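Local structure of MmeI (Methylophilus methylotrophus, 5HR4) at residues 228-233 / 266-271. The protein probably methylates adenine at N6 in specific DNA sites, using S-adenosyl-L-methionine, as the modification activity of a Type IIL restriction-modification enzyme. Sequence-based numbering, arbitrary orientation.
Sequences HINTLF and LPPAQF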
ATOM      1  N   HIS A 228       0.674  41.043 -14.132  1.00 37.41           N
ATOM      2  CA  HIS A 228      -0.599  40.825 -14.809  1.00 34.46           C
ATOM      3  C   HIS A 228      -1.350  39.653 -14.203  1.00 31.88           C
ATOM      4  O   HIS A 228      -2.573  39.699 -14.069  1.00 36.09           O
ATOM      5  CB  HIS A 228      -0.381  40.582 -16.299  1.00 34.99           C
ATOM      6  CG  HIS A 228       0.057  41.792 -17.061  1.00 34.47           C
ATOM      7  ND1 HIS A 228      -0.764  42.441 -17.955  1.00 37.65           N
ATOM      8  CD2 HIS A 228       1.237  42.453 -17.087  1.00 36.22           C
ATOM      9  CE1 HIS A 228      -0.111  43.455 -18.495  1.00 36.56           C
ATOM     10  NE2 HIS A 228       1.108  43.483 -17.987  1.00 36.72           N
ATOM     11  N   ILE A 229      -0.648  38.580 -13.844  1.00 33.64           N
ATOM     12  CA  ILE A 229      -1.369  37.469 -13.231  1.00 36.33           C
ATOM     13  C   ILE A 229      -1.985  37.915 -11.906  1.00 32.43           C
ATOM     14  O   ILE A 229      -3.145  37.606 -11.615  1.00 37.37           O
ATOM     15  CB  ILE A 229      -0.456  36.230 -13.093  1.00 32.82           C
ATOM     16  CG1 ILE A 229      -0.208  35.652 -14.485  1.00 31.98           C
ATOM     17  CG2 ILE A 229      -1.091  35.154 -12.222  1.00 26.93           C
ATOM     18  CD1 ILE A 229       0.538  34.334 -14.498  1.00 32.81           C
ATOM     19  N   ASN A 230      -1.261  38.733 -11.136  1.00 33.54           N
ATOM     20  CA  ASN A 230      -1.774  39.209  -9.850  1.00 29.89           C
ATOM     21  C   ASN A 230      -3.071  39.986 -10.025  1.00 28.96           C
ATOM     22  O   ASN A 230      -4.023  39.795  -9.254  1.00 26.35           O
ATOM     23  CB  ASN A 230      -0.719  40.066  -9.144  1.00 26.46           C
ATOM     24  CG  ASN A 230      -1.051  40.315  -7.675  1.00 34.15           C
ATOM     25  OD1 ASN A 230      -1.617  41.361  -7.303  1.00 31.85           O
ATOM     26  ND2 ASN A 230      -0.700  39.352  -6.828  1.00 38.36           N
ATOM     27  N   THR A 231      -3.137  40.857 -11.042  1.00 29.94           N
ATOM     28  CA  THR A 231      -4.386  41.572 -11.314  1.00 34.96           C
ATOM     29  C   THR A 231      -5.453  40.623 -11.833  1.00 31.89           C
ATOM     30  O   THR A 231      -6.640  40.780 -11.515  1.00 32.36           O
ATOM     31  CB  THR A 231      -4.180  42.705 -12.327  1.00 36.19           C
ATOM     32  OG1 THR A 231      -3.135  43.582 -11.892  1.00 38.15           O
ATOM     33  CG2 THR A 231      -5.458  43.520 -12.472  1.00 32.18           C
ATOM     34  N   LEU A 232      -5.055  39.642 -12.645  1.00 30.07           N
ATOM     35  CA  LEU A 232      -6.015  38.640 -13.085  1.00 29.19           C
ATOM     36  C   LEU A 232      -6.642  37.958 -11.879  1.00 32.44           C
ATOM     37  O   LEU A 232      -7.874  37.889 -11.760  1.00 33.15           O
ATOM     38  CB  LEU A 232      -5.346  37.631 -14.013  1.00 27.20           C
ATOM     39  CG  LEU A 232      -6.190  36.436 -14.493  1.00 30.40           C
ATOM     40  CD1 LEU A 232      -7.487  36.818 -15.235  1.00 24.02           C
ATOM     41  CD2 LEU A 232      -5.339  35.554 -15.354  1.00 26.87           C
ATOM     42  N   PHE A 233      -5.810  37.516 -10.931  1.00 29.16           N
ATOM     43  CA  PHE A 233      -6.351  36.898  -9.724  1.00 29.74           C
ATOM     44  C   PHE A 233      -7.289  37.833  -8.987  1.00 33.08           C
ATOM     45  O   PHE A 233      -8.243  37.372  -8.350  1.00 37.93           O
ATOM     46  CB  PHE A 233      -5.240  36.461  -8.781  1.00 28.70           C
ATOM     47  CG  PHE A 233      -4.465  35.270  -9.257  1.00 29.17           C
ATOM     48  CD1 PHE A 233      -4.937  34.477 -10.300  1.00 32.29           C
ATOM     49  CD2 PHE A 233      -3.277  34.929  -8.650  1.00 24.85           C
ATOM     50  CE1 PHE A 233      -4.223  33.371 -10.727  1.00 30.42           C
ATOM     51  CE2 PHE A 233      -2.561  33.823  -9.072  1.00 31.27           C
ATOM     52  CZ  PHE A 233      -3.036  33.041 -10.106  1.00 29.08           C
ATOM     53  N   LEU A 266      -2.528  37.381  -2.828  1.00 30.56           N
ATOM     54  CA  LEU A 266      -1.288  36.634  -2.773  1.00 33.09           C
ATOM     55  C   LEU A 266      -0.146  37.552  -3.166  1.00 32.20           C
ATOM     56  O   LEU A 266      -0.318  38.398  -4.057  1.00 30.99           O
ATOM     57  CB  LEU A 266      -1.299  35.429  -3.728  1.00 28.20           C
ATOM     58  CG  LEU A 266      -2.001  34.164  -3.269  1.00 29.61           C
ATOM     59  CD1 LEU A 266      -1.946  33.111  -4.374  1.00 32.12           C
ATOM     60  CD2 LEU A 266      -1.395  33.633  -1.969  1.00 26.29           C
ATOM     61  N   PRO A 267       1.022  37.401  -2.546  1.00 31.32           N
ATOM     62  CA  PRO A 267       2.193  38.137  -3.002  1.00 30.08           C
ATOM     63  C   PRO A 267       2.431  37.856  -4.471  1.00 29.78           C
ATOM     64  O   PRO A 267       2.168  36.736  -4.938  1.00 31.86           O
ATOM     65  CB  PRO A 267       3.332  37.580  -2.132  1.00 27.82           C
ATOM     66  CG  PRO A 267       2.834  36.283  -1.615  1.00 26.98           C
ATOM     67  CD  PRO A 267       1.351  36.423  -1.494  1.00 29.04           C
ATOM     68  N   PRO A 268       2.877  38.850  -5.236  1.00 31.15           N
ATOM     69  CA  PRO A 268       3.211  38.602  -6.644  1.00 27.32           C
ATOM     70  C   PRO A 268       4.513  37.826  -6.772  1.00 31.35           C
ATOM     71  O   PRO A 268       5.441  37.983  -5.972  1.00 40.69           O
ATOM     72  CB  PRO A 268       3.341  40.008  -7.232  1.00 27.87           C
ATOM     73  CG  PRO A 268       3.797  40.851  -6.044  1.00 32.48           C
ATOM     74  CD  PRO A 268       3.203  40.224  -4.803  1.00 28.94           C
ATOM     75  N   ALA A 269       4.567  36.966  -7.782  1.00 33.08           N
ATOM     76  CA  ALA A 269       5.717  36.111  -8.038  1.00 31.83           C
ATOM     77  C   ALA A 269       6.655  36.823  -9.013  1.00 37.50           C
ATOM     78  O   ALA A 269       6.589  38.046  -9.175  1.00 34.87           O
ATOM     79  CB  ALA A 269       5.256  34.752  -8.588  1.00 31.77           C
ATOM     80  N   GLN A 270       7.533  36.062  -9.671  1.00 37.83           N
ATOM     81  CA  GLN A 270       8.414  36.610 -10.692  1.00 34.55           C
ATOM     82  C   GLN A 270       8.766  35.508 -11.676  1.00 37.27           C
ATOM     83  O   GLN A 270       9.082  34.387 -11.268  1.00 32.71           O
ATOM     84  CB  GLN A 270       9.686  37.217 -10.088  1.00 32.63           C
ATOM     85  CG  GLN A 270      10.594  37.876 -11.121  1.00 34.93           C
ATOM     86  CD  GLN A 270       9.962  39.084 -11.810  1.00 42.78           C
ATOM     87  OE1 GLN A 270       8.742  39.210 -11.902  1.00 52.96           O
ATOM     88  NE2 GLN A 270      10.801  39.987 -12.293  1.00 48.31           N
ATOM     89  N   PHE A 271       8.689  35.827 -12.963  1.00 39.26           N
ATOM     90  CA  PHE A 271       8.897  34.869 -14.032  1.00 40.66           C
ATOM     91  C   PHE A 271      10.093  35.305 -14.877  1.00 41.23           C
ATOM     92  O   PHE A 271      10.535  36.454 -14.823  1.00 41.99           O
ATOM     93  CB  PHE A 271       7.637  34.732 -14.922  1.00 36.85           C
ATOM     94  CG  PHE A 271       6.489  33.982 -14.279  1.00 35.86           C
ATOM     95  CD1 PHE A 271       5.592  34.630 -13.447  1.00 35.90           C
ATOM     96  CD2 PHE A 271       6.270  32.640 -14.559  1.00 43.81           C
ATOM     97  CE1 PHE A 271       4.520  33.942 -12.871  1.00 33.59           C
ATOM     98  CE2 PHE A 271       5.195  31.944 -13.984  1.00 37.47           C
ATOM     99  CZ  PHE A 271       4.330  32.600 -13.136  1.00 33.39           C
TER
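Helix 225-235 of the MmeI helicase spacer domain is met by the extended, proline-rich loop that links helices 259-262 and 273-283. One hydrogen bond joins the two segments: ND2 of Asn-230 donates to O of Leu-266 over 3.0 Å. The bond is bent (135° at the hydrogen), yet the carbonyl is approached in its own plane, and the acceptor lies almost in the plane of the Asn-230 amide. With CG anti to the backbone N (chi1 -166°), the amide reaches off the helix to the loop. Asparagine suits this place because its short side chain brings an N-H to the carbonyl that the loop presents; CB of Pro-268 lies beside the same ND2, 4.1 Å away. An alanine here would remove the amide and its hydrogen bond, and would probably let the loop lie somewhat less firmly against the helix.

Helix 183-200 backs both segments, taking Leu-266 on Ala-185 and Arg-192, and Ile-229 and Phe-271 on Tyr-189. Isoleucine suits its position because its two branches serve two rings. CD1 comes obliquely to CE1 of Phe-271 at 4.3 Å, whereas CG2 sits 3.6 Å above the ring plane of Phe-233, one turn further along, offset toward the rim. Tyr-189 meets Phe-233 edge-to-face. The side chain of Ile-229 is about 9 Å from that of Cys-283, a calcium-site residue.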